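Local coordinates for protein thermoresistant glucokinase (Janibacter sp. HTCC2649, PDB 4EUN) that probably transfers a phosphate group from ATP to gluconate, as a P-loop carbohydrate kinase of the gluconokinase type, at residues A110-R113 / T114-D117; W84-L87 / R88-E92; I76-T79 / D80-W84; E59-A62 / F63-P66. One frame throughout, in Å; residues are numbered along the deposited sequence.

Contact 1: residues A110-R113 / T114-D117; sequences ALKR and TYRD
Lys112 lays its aliphatic chain across one face of the Tyr115 ring: CB stands directly over the middle of the ring, 3.8 Å from its centroid, a CH-pi contact. With CG anti to the carbonyl carbon (chi1 -64°) and the rest extended, the chain then runs over the ring toward the hydroxyl, where CE comes to 3.6 Å from Tyr115 OH. Leu111 adds an apolar touch, its CD2 lying 4.0 Å from Tyr115 CD2. Lys112 is also the N-cap of helix 113-119; its O accepts from Arg116 N at 3.1 Å and, weakly, from Tyr115 N. Within the first turn, Arg113 and Asp117 form an i to i+4 salt bridge. Arg113 NE donates to Asp117 OD1 at 3.0 Å, nearly straight at 166°, reaching the syn side of the oxygen; Arg113 NH2 adds a weak second bond to the same atom. The oxygen lies in the guanidinium plane, but the two planar groups are turned 75° apart. Arg116 folds back with one guanidinium face against Arg113 CA, its NE paired with Glu169. Asp168 and Glu166 bind Arg113 NH1, Arg120 shares Asp117 OD1, and Asp80 takes both Lys112 NZ and Tyr115 OH. The three basic side chains of this helix start thus all meet carboxylates, which would be expected to favour their charged forms and to offset the closeness of Arg113 and Arg116.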
loop_
_atom_site.group_PDB
_atom_site.type_symbol
_atom_site.label_atom_id
_atom_site.label_comp_id
_atom_site.label_asym_id
_atom_site.label_seq_id
_atom_site.Cartn_x
_atom_site.Cartn_y
_atom_site.Cartn_z
ATOM N N ALA A 110 -13.640 4.361 -5.832
ATOM C CA ALA A 110 -14.634 5.423 -5.987
ATOM C C ALA A 110 -15.394 5.688 -4.692
ATOM O O ALA A 110 -15.810 4.754 -4.003
ATOM C CB ALA A 110 -15.598 5.080 -7.083
ATOM N N LEU A 111 -15.581 6.961 -4.366
ATOM C CA LEU A 111 -16.349 7.305 -3.186
ATOM C C LEU A 111 -17.473 8.280 -3.506
ATOM O O LEU A 111 -17.296 9.230 -4.285
ATOM C CB LEU A 111 -15.457 7.969 -2.158
ATOM C CG LEU A 111 -14.224 7.193 -1.712
ATOM C CD1 LEU A 111 -13.348 8.104 -0.873
ATOM C CD2 LEU A 111 -14.651 5.972 -0.932
ATOM N N LYS A 112 -18.622 8.039 -2.884
ATOM C CA LYS A 112 -19.709 8.988 -2.859
ATOM C C LYS A 112 -19.395 10.068 -1.841
ATOM O O LYS A 112 -18.579 9.854 -0.953
ATOM C CB LYS A 112 -20.990 8.278 -2.437
ATOM C CG LYS A 112 -21.462 7.201 -3.395
ATOM C CD LYS A 112 -22.845 6.702 -2.962
ATOM C CE LYS A 112 -23.334 5.561 -3.841
ATOM N NZ LYS A 112 -24.715 5.145 -3.455
ATOM N N ARG A 113 -20.065 11.213 -1.958
ATOM C CA ARG A 113 -19.972 12.262 -0.942
ATOM C C ARG A 113 -20.247 11.747 0.467
ATOM O O ARG A 113 -19.488 12.036 1.393
ATOM C CB ARG A 113 -20.954 13.393 -1.263
ATOM C CG ARG A 113 -21.231 14.325 -0.080
ATOM C CD ARG A 113 -20.050 15.229 0.147
ATOM N NE ARG A 113 -20.061 15.875 1.459
ATOM C CZ ARG A 113 -20.115 17.188 1.646
ATOM N NH1 ARG A 113 -20.176 18.008 0.604
ATOM N NH2 ARG A 113 -20.103 17.680 2.877
ATOM N N THR A 114 -21.326 10.986 0.635
ATOM C CA THR A 114 -21.641 10.404 1.948
ATOM C C THR A 114 -20.520 9.511 2.494
ATOM O O THR A 114 -20.345 9.420 3.710
ATOM C CB THR A 114 -22.937 9.583 1.924
ATOM O OG1 THR A 114 -22.846 8.585 0.902
ATOM C CG2 THR A 114 -24.141 10.476 1.661
ATOM N N TYR A 115 -19.791 8.826 1.608
ATOM C CA TYR A 115 -18.666 7.996 2.046
ATOM C C TYR A 115 -17.559 8.883 2.594
ATOM O O TYR A 115 -16.928 8.551 3.605
ATOM C CB TYR A 115 -18.077 7.167 0.898
ATOM C CG TYR A 115 -19.009 6.173 0.243
ATOM C CD1 TYR A 115 -20.301 5.953 0.718
ATOM C CD2 TYR A 115 -18.590 5.450 -0.864
ATOM C CE1 TYR A 115 -21.145 5.042 0.092
ATOM C CE2 TYR A 115 -19.427 4.549 -1.493
ATOM C CZ TYR A 115 -20.698 4.344 -1.008
ATOM O OH TYR A 115 -21.534 3.428 -1.638
ATOM N N ARG A 116 -17.292 9.984 1.899
ATOM C CA ARG A 116 -16.275 10.923 2.359
ATOM C C ARG A 116 -16.671 11.545 3.693
ATOM O O ARG A 116 -15.803 11.812 4.520
ATOM C CB ARG A 116 -15.970 11.979 1.283
ATOM C CG ARG A 116 -15.474 11.339 -0.018
ATOM C CD ARG A 116 -14.948 12.346 -1.035
ATOM N NE ARG A 116 -15.975 13.255 -1.571
ATOM C CZ ARG A 116 -16.642 13.066 -2.704
ATOM N NH1 ARG A 116 -16.453 11.975 -3.431
ATOM N NH2 ARG A 116 -17.521 13.972 -3.101
ATOM N N ASP A 117 -17.970 11.763 3.907
ATOM C CA ASP A 117 -18.452 12.238 5.214
ATOM C C ASP A 117 -18.046 11.283 6.340
ATOM O O ASP A 117 -17.599 11.714 7.413
ATOM C CB ASP A 117 -19.979 12.399 5.216
ATOM C CG ASP A 117 -20.463 13.549 4.347
ATOM O OD1 ASP A 117 -19.675 14.467 4.047
ATOM O OD2 ASP A 117 -21.660 13.544 3.975
#

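Contact 2: residues W84-L87 / R88-E92; sequences WPWL and RSLAE
Leu90 leans over one face of the Trp86 indole, one helical turn back. From CB, which lies 3.6 Å from Leu87 O, the chain passes to CG, 3.4 Å from Trp86 O, and then to CD1, the branch that does the touching. CD1 sits above the five-membered ring, 3.9 Å from its centroid and 23° off the normal, a CH-pi contact displaced toward the rim; its nearest ring atom is Trp86 CE2 at 3.7 Å. The indole is brought there by its first torsion (chi1 169°), which sets CG anti to the backbone N and sends the ring along the helix toward Leu90. Trp86 O is gripped twice, by Leu90 N in the regular helical bond and by Ser89 OG at 2.8 Å, so the serine hydroxyl is turned back onto its own helix. Arg88, one turn after Trp84, bends at chi3 (-63°) and folds back: Trp84 O lies over the centre of one guanidinium face, and NH1 packs 3.7 Å from Pro85 CG. Proline lacks an amide hydrogen, and the helix is kinked where the N atoms of Pro85 and Trp86 make no bond to the preceding turn. Within helix 80-99, Leu87 and Trp84 face Tyr115 of helix 113-119, whereas Trp86 stacks on His64 and gives its NE1 hydrogen to Ala60 O in the loop that follows strand 56-59.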
loop_
_atom_site.group_PDB
_atom_site.type_symbol
_atom_site.label_atom_id
_atom_site.label_comp_id
_atom_site.label_asym_id
_atom_site.label_seq_id
_atom_site.Cartn_x
_atom_site.Cartn_y
_atom_site.Cartn_z
ATOM N N TRP A 84 -20.239 0.658 4.516
ATOM C CA TRP A 84 -20.204 1.429 5.764
ATOM C C TRP A 84 -19.176 0.916 6.789
ATOM O O TRP A 84 -18.410 1.720 7.321
ATOM C CB TRP A 84 -21.588 1.593 6.426
ATOM C CG TRP A 84 -22.649 2.289 5.606
ATOM C CD1 TRP A 84 -23.915 1.831 5.363
ATOM C CD2 TRP A 84 -22.557 3.567 4.948
ATOM N NE1 TRP A 84 -24.611 2.734 4.596
ATOM C CE2 TRP A 84 -23.800 3.807 4.326
ATOM C CE3 TRP A 84 -21.545 4.525 4.818
ATOM C CZ2 TRP A 84 -24.057 4.964 3.585
ATOM C CZ3 TRP A 84 -21.810 5.676 4.088
ATOM C CH2 TRP A 84 -23.047 5.883 3.483
ATOM N N PRO A 85 -19.153 -0.409 7.075
ATOM C CA PRO A 85 -18.170 -0.855 8.077
ATOM C C PRO A 85 -16.732 -0.632 7.621
ATOM O O PRO A 85 -15.885 -0.312 8.454
ATOM C CB PRO A 85 -18.464 -2.354 8.221
ATOM C CG PRO A 85 -19.912 -2.490 7.823
ATOM C CD PRO A 85 -20.074 -1.502 6.706
ATOM N N TRP A 86 -16.478 -0.777 6.323
ATOM C CA TRP A 86 -15.167 -0.529 5.735
ATOM C C TRP A 86 -14.743 0.931 5.894
ATOM O O TRP A 86 -13.643 1.226 6.361
ATOM C CB TRP A 86 -15.198 -0.937 4.258
ATOM C CG TRP A 86 -14.013 -0.519 3.426
ATOM C CD1 TRP A 86 -12.716 -0.919 3.588
ATOM C CD2 TRP A 86 -14.030 0.327 2.268
ATOM N NE1 TRP A 86 -11.927 -0.356 2.619
ATOM C CE2 TRP A 86 -12.705 0.413 1.793
ATOM C CE3 TRP A 86 -15.036 1.027 1.592
ATOM C CZ2 TRP A 86 -12.359 1.169 0.671
ATOM C CZ3 TRP A 86 -14.694 1.781 0.481
ATOM C CH2 TRP A 86 -13.365 1.850 0.032
ATOM N N LEU A 87 -15.626 1.846 5.521
ATOM C CA LEU A 87 -15.376 3.270 5.680
ATOM C C LEU A 87 -15.146 3.653 7.145
ATOM O O LEU A 87 -14.281 4.480 7.445
ATOM C CB LEU A 87 -16.550 4.057 5.098
ATOM C CG LEU A 87 -16.658 3.891 3.588
ATOM C CD1 LEU A 87 -18.042 4.307 3.141
ATOM C CD2 LEU A 87 -15.620 4.742 2.866
ATOM N N ARG A 88 -15.921 3.067 8.054
ATOM C CA ARG A 88 -15.724 3.350 9.475
ATOM C C ARG A 88 -14.376 2.839 9.965
ATOM O O ARG A 88 -13.756 3.471 10.810
ATOM C CB ARG A 88 -16.854 2.784 10.340
ATOM C CG ARG A 88 -18.123 3.626 10.323
ATOM C CD ARG A 88 -19.134 3.083 11.322
ATOM N NE ARG A 88 -19.552 1.728 10.973
ATOM C CZ ARG A 88 -20.718 1.428 10.413
ATOM N NH1 ARG A 88 -21.016 0.169 10.124
ATOM N NH2 ARG A 88 -21.593 2.390 10.152
ATOM N N SER A 89 -13.921 1.708 9.444
ATOM C CA SER A 89 -12.621 1.189 9.889
ATOM C C SER A 89 -11.493 2.080 9.381
ATOM O O SER A 89 -10.487 2.277 10.075
ATOM C CB SER A 89 -12.423 -0.261 9.448
ATOM O OG SER A 89 -12.153 -0.337 8.065
ATOM N N LEU A 90 -11.660 2.634 8.183
ATOM C CA LEU A 90 -10.685 3.578 7.637
ATOM C C LEU A 90 -10.649 4.853 8.471
ATOM O O LEU A 90 -9.569 5.393 8.766
ATOM C CB LEU A 90 -11.011 3.917 6.178
ATOM C CG LEU A 90 -10.886 2.767 5.183
ATOM C CD1 LEU A 90 -11.457 3.195 3.847
ATOM C CD2 LEU A 90 -9.422 2.384 5.029
ATOM N N ALA A 91 -11.826 5.345 8.855
ATOM C CA ALA A 91 -11.916 6.542 9.678
ATOM C C ALA A 91 -11.262 6.295 11.032
ATOM O O ALA A 91 -10.508 7.134 11.535
ATOM C CB ALA A 91 -13.372 6.965 9.856
ATOM N N GLU A 92 -11.552 5.139 11.622
ATOM C CA GLU A 92 -10.985 4.794 12.921
ATOM C C GLU A 92 -9.473 4.646 12.847
ATOM O O GLU A 92 -8.767 5.091 13.753
ATOM C CB GLU A 92 -11.634 3.519 13.467
ATOM C CG GLU A 92 -13.093 3.717 13.876
ATOM C CD GLU A 92 -13.820 2.411 14.137
ATOM O OE1 GLU A 92 -13.159 1.349 14.164
ATOM O OE2 GLU A 92 -15.058 2.449 14.313
#

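Contact 3: residues I76-T79 / D80-W84; sequences IPLT and DEDRW
Thr79 and Asp82 exchange hydrogen bonds across the first turn of helix 80-99. Thr79 OG1 accepts from Asp82 N at 3.1 Å (156°), and Asp82 OD2 accepts from Thr79 N at 2.9 Å (166°), the amide approaching from above the carboxylate plane. With chi1 at 63°, Thr79 OG1 lies between its own N and carbonyl carbon, a position that turns it over the end of the helix. The backbone adds a weak bond from Arg83 N to Thr79 O. Water extends the polar network in two places: one molecule joins Thr79 OG1 to Glu81 OE1, donating to the carboxylate at 3.0 Å, and another accepts from Leu78 N and, weakly, from Arg83 NH2. Van der Waals contacts fill in between. Leu78 CB rests 3.7 Å from Asp82 OD2, and it also meets Arg83 NE at 3.9 Å. The extended Arg83 chain runs back beside the loop, bringing one guanidinium face over Leu78 O, with CZ 3.5 Å from that oxygen. Its NH1 is hydrogen-bonded to Tyr115 OH, tying this end of the helix to helix 113-119; Leu78 itself packs on Asn68 and Met72 of helix 66-73. The reciprocal pairing of Thr79 and Asp82 is a capping box, a classic N-terminal helix motif in which side chains satisfy amides that have no preceding turn to bond.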
loop_
_atom_site.group_PDB
_atom_site.type_symbol
_atom_site.label_atom_id
_atom_site.label_comp_id
_atom_site.label_asym_id
_atom_site.label_seq_id
_atom_site.Cartn_x
_atom_site.Cartn_y
_atom_site.Cartn_z
ATOM N N ILE A 76 -19.344 -8.117 -9.046
ATOM C CA ILE A 76 -20.551 -7.622 -8.380
ATOM C C ILE A 76 -20.199 -6.367 -7.603
ATOM O O ILE A 76 -19.341 -6.406 -6.729
ATOM C CB ILE A 76 -21.101 -8.635 -7.375
ATOM C CG1 ILE A 76 -21.467 -9.950 -8.057
ATOM C CG2 ILE A 76 -22.277 -8.060 -6.626
ATOM C CD1 ILE A 76 -20.638 -11.087 -7.569
ATOM N N PRO A 77 -20.843 -5.236 -7.927
ATOM C CA PRO A 77 -20.564 -4.003 -7.180
ATOM C C PRO A 77 -21.071 -4.078 -5.737
ATOM O O PRO A 77 -22.144 -4.636 -5.492
ATOM C CB PRO A 77 -21.363 -2.936 -7.943
ATOM C CG PRO A 77 -21.614 -3.516 -9.299
ATOM C CD PRO A 77 -21.722 -5.003 -9.088
ATOM N N LEU A 78 -20.317 -3.512 -4.798
ATOM C CA LEU A 78 -20.781 -3.428 -3.420
ATOM C C LEU A 78 -21.873 -2.363 -3.303
ATOM O O LEU A 78 -21.999 -1.493 -4.170
ATOM C CB LEU A 78 -19.612 -3.099 -2.487
ATOM C CG LEU A 78 -18.435 -4.071 -2.525
ATOM C CD1 LEU A 78 -17.403 -3.703 -1.472
ATOM C CD2 LEU A 78 -18.903 -5.510 -2.325
ATOM N N THR A 79 -22.665 -2.445 -2.238
ATOM C CA THR A 79 -23.696 -1.453 -1.943
ATOM C C THR A 79 -23.194 -0.504 -0.869
ATOM O O THR A 79 -22.114 -0.715 -0.307
ATOM C CB THR A 79 -24.972 -2.120 -1.396
ATOM O OG1 THR A 79 -24.662 -2.772 -0.156
ATOM C CG2 THR A 79 -25.514 -3.134 -2.379
ATOM N N ASP A 80 -23.983 0.524 -0.565
ATOM C CA ASP A 80 -23.684 1.402 0.564
ATOM C C ASP A 80 -23.547 0.577 1.836
ATOM O O ASP A 80 -22.629 0.799 2.624
ATOM C CB ASP A 80 -24.800 2.428 0.781
ATOM C CG ASP A 80 -24.802 3.546 -0.248
ATOM O OD1 ASP A 80 -23.981 3.525 -1.183
ATOM O OD2 ASP A 80 -25.660 4.446 -0.120
ATOM N N GLU A 81 -24.472 -0.360 2.038
ATOM C CA GLU A 81 -24.475 -1.203 3.233
ATOM C C GLU A 81 -23.183 -2.014 3.372
ATOM O O GLU A 81 -22.651 -2.164 4.481
ATOM C CB GLU A 81 -25.682 -2.142 3.239
ATOM C CG GLU A 81 -25.722 -3.079 4.438
ATOM C CD GLU A 81 -27.049 -3.793 4.582
ATOM O OE1 GLU A 81 -27.831 -3.803 3.607
ATOM O OE2 GLU A 81 -27.313 -4.343 5.673
ATOM N N ASP A 82 -22.682 -2.530 2.252
ATOM C CA ASP A 82 -21.437 -3.300 2.260
ATOM C C ASP A 82 -20.276 -2.426 2.680
ATOM O O ASP A 82 -19.315 -2.902 3.293
ATOM C CB ASP A 82 -21.127 -3.856 0.867
ATOM C CG ASP A 82 -22.146 -4.870 0.396
ATOM O OD1 ASP A 82 -22.690 -5.618 1.239
ATOM O OD2 ASP A 82 -22.405 -4.913 -0.826
ATOM N N ARG A 83 -20.362 -1.145 2.336
ATOM C CA ARG A 83 -19.216 -0.252 2.480
ATOM C C ARG A 83 -19.122 0.484 3.810
ATOM O O ARG A 83 -18.023 0.904 4.183
ATOM C CB ARG A 83 -19.163 0.768 1.334
ATOM C CG ARG A 83 -18.849 0.162 -0.031
ATOM C CD ARG A 83 -18.898 1.213 -1.123
ATOM N NE ARG A 83 -18.606 0.661 -2.448
ATOM C CZ ARG A 83 -19.390 0.793 -3.515
ATOM N NH1 ARG A 83 -20.537 1.450 -3.428
ATOM N NH2 ARG A 83 -19.032 0.252 -4.671
ATOM N N TRP A 84 -20.239 0.658 4.516
ATOM C CA TRP A 84 -20.204 1.429 5.764
ATOM C C TRP A 84 -19.176 0.916 6.789
ATOM O O TRP A 84 -18.410 1.720 7.321
ATOM C CB TRP A 84 -21.588 1.593 6.426
ATOM C CG TRP A 84 -22.649 2.289 5.606
ATOM C CD1 TRP A 84 -23.915 1.831 5.363
ATOM C CD2 TRP A 84 -22.557 3.567 4.948
ATOM N NE1 TRP A 84 -24.611 2.734 4.596
ATOM C CE2 TRP A 84 -23.800 3.807 4.326
ATOM C CE3 TRP A 84 -21.545 4.525 4.818
ATOM C CZ2 TRP A 84 -24.057 4.964 3.585
ATOM C CZ3 TRP A 84 -21.810 5.676 4.088
ATOM C CH2 TRP A 84 -23.047 5.883 3.483
HETATM O O HOH W 1 -17.746 -2.196 -6.017
HETATM O O HOH W 2 -26.603 -4.403 0.921
#

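Contact 4: residues E59-A62 / F63-P66; sequences EADA and FHSP
Phe63 N bonds back to Ala60 O at 3.0 Å, and His64 N to Asp61 O at 3.1 Å, in a short 3-10 turn that leads out of strand 56-59 of the parallel sheet of this P-loop kinase fold. Both bonds follow the i to i+3 pattern of such a turn. A side chain may add to the start of the turn: in one of the two deposited conformers of Glu59, OE2 accepts from Asp61 N at 3.1 Å and OE1 bonds Thr107 on the adjacent strand, so these bonds need not persist in the other. In that conformer Glu59 also touches residues of the probable Walker A loop, and its side chain lies about 5 Å from a bound sulfate, consistent with the strand end bordering the phosphate-binding site.

Within the turn, carbonyl and carboxylate oxygens meet the two rings at their edges. Phe63 has CG anti to its carbonyl carbon (chi1 -69°), which swings the ring back along the turn until CD1 meets Ala60 O at 3.5 Å and, in the ring plane, Glu59 O at 3.8 Å. Phe63 also packs on Leu90 of helix 80-99 and meets the ring of Trp93 edge-to-face. Across the dimer interface, Ala62 O accepts from Trp93 NE1 of the second subunit, and His64 O from Arg97 NH1 of that subunit. Asp61 and His64 run side by side, their flat groups 40° apart, and Asp61 OD1 lies in the plane of the imidazole at its edge, 3.4 Å from His64 CD2.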
loop_
_atom_site.group_PDB
_atom_site.type_symbol
_atom_site.label_atom_id
_atom_site.label_comp_id
_atom_site.label_asym_id
_atom_site.label_seq_id
_atom_site.Cartn_x
_atom_site.Cartn_y
_atom_site.Cartn_z
ATOM N N GLU A 59 -3.072 1.065 1.731
ATOM C CA GLU A 59 -3.995 0.741 0.660
ATOM C C GLU A 59 -5.334 0.390 1.292
ATOM O O GLU A 59 -5.419 -0.569 2.056
ATOM C CB GLU A 59 -3.437 -0.463 -0.094
ATOM C CG GLU A 59 -3.431 -0.285 -1.588
ATOM C CD GLU A 59 -4.829 -0.267 -2.148
ATOM O OE1 GLU A 59 -5.091 0.520 -3.082
ATOM O OE2 GLU A 59 -5.671 -1.045 -1.648
ATOM N N ALA A 60 -6.372 1.173 0.995
ATOM C CA ALA A 60 -7.659 1.004 1.672
ATOM C C ALA A 60 -8.344 -0.340 1.423
ATOM O O ALA A 60 -9.076 -0.812 2.288
ATOM C CB ALA A 60 -8.619 2.152 1.338
ATOM N N ASP A 61 -8.109 -0.967 0.271
ATOM C CA ASP A 61 -8.791 -2.235 -0.007
ATOM C C ASP A 61 -8.379 -3.316 0.996
ATOM O O ASP A 61 -9.097 -4.289 1.179
ATOM C CB ASP A 61 -8.551 -2.724 -1.443
ATOM C CG ASP A 61 -9.524 -2.135 -2.436
ATOM O OD1 ASP A 61 -10.563 -1.588 -2.008
ATOM O OD2 ASP A 61 -9.262 -2.243 -3.658
ATOM N N ALA A 62 -7.222 -3.167 1.640
ATOM C CA ALA A 62 -6.788 -4.190 2.572
ATOM C C ALA A 62 -7.690 -4.218 3.801
ATOM O O ALA A 62 -7.739 -5.218 4.515
ATOM C CB ALA A 62 -5.327 -3.958 2.982
ATOM N N PHE A 63 -8.414 -3.125 4.023
ATOM C CA PHE A 63 -9.336 -3.007 5.155
ATOM C C PHE A 63 -10.683 -3.658 4.865
ATOM O O PHE A 63 -11.492 -3.825 5.778
ATOM C CB PHE A 63 -9.575 -1.538 5.510
ATOM C CG PHE A 63 -8.382 -0.848 6.111
ATOM C CD1 PHE A 63 -7.320 -0.441 5.313
ATOM C CD2 PHE A 63 -8.343 -0.572 7.470
ATOM C CE1 PHE A 63 -6.227 0.219 5.860
ATOM C CE2 PHE A 63 -7.253 0.090 8.028
ATOM C CZ PHE A 63 -6.197 0.486 7.222
ATOM N N HIS A 64 -10.941 -3.991 3.600
ATOM C CA HIS A 64 -12.174 -4.700 3.233
ATOM C C HIS A 64 -12.103 -6.111 3.799
ATOM O O HIS A 64 -11.017 -6.666 3.960
ATOM C CB HIS A 64 -12.323 -4.809 1.705
ATOM C CG HIS A 64 -13.150 -3.730 1.078
ATOM N ND1 HIS A 64 -14.447 -3.475 1.454
ATOM C CD2 HIS A 64 -12.871 -2.865 0.070
ATOM C CE1 HIS A 64 -14.934 -2.492 0.715
ATOM N NE2 HIS A 64 -13.997 -2.107 -0.134
ATOM N N SER A 65 -13.260 -6.704 4.077
ATOM C CA SER A 65 -13.324 -8.129 4.402
ATOM C C SER A 65 -12.931 -8.939 3.175
ATOM O O SER A 65 -13.069 -8.473 2.045
ATOM C CB SER A 65 -14.746 -8.523 4.828
ATOM O OG SER A 65 -15.668 -8.398 3.756
ATOM N N PRO A 66 -12.428 -10.158 3.389
ATOM C CA PRO A 66 -12.063 -11.007 2.253
ATOM C C PRO A 66 -13.254 -11.269 1.343
ATOM O O PRO A 66 -13.110 -11.306 0.114
ATOM C CB PRO A 66 -11.619 -12.324 2.918
ATOM C CG PRO A 66 -11.307 -11.982 4.309
ATOM C CD PRO A 66 -12.074 -10.758 4.688
#

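Helix 80-99 links the four contacts: contact 3 caps its start, contact 2 continues along it through the shared Trp84, and contacts 1 and 4 each pack against it. Tyr115 of contact 1 reaches contact 3 through its hydroxyl, with Tyr115 OH 2.5 Å from Asp80 OD1 and 2.8 Å from Arg83 NH1, while its ring packs on Leu87 of contact 2. Contact 4 meets contact 2 through Trp86 NE1, 2.9 Å from Ala60 O, and touches contact 3 where Leu78 CD1 lies 3.5 Å from His64 CE1. Contacts 1 and 4 do not touch, their nearest atoms being about 7 Å apart; Glu59 and Ala110 place both near the probable Walker A loop.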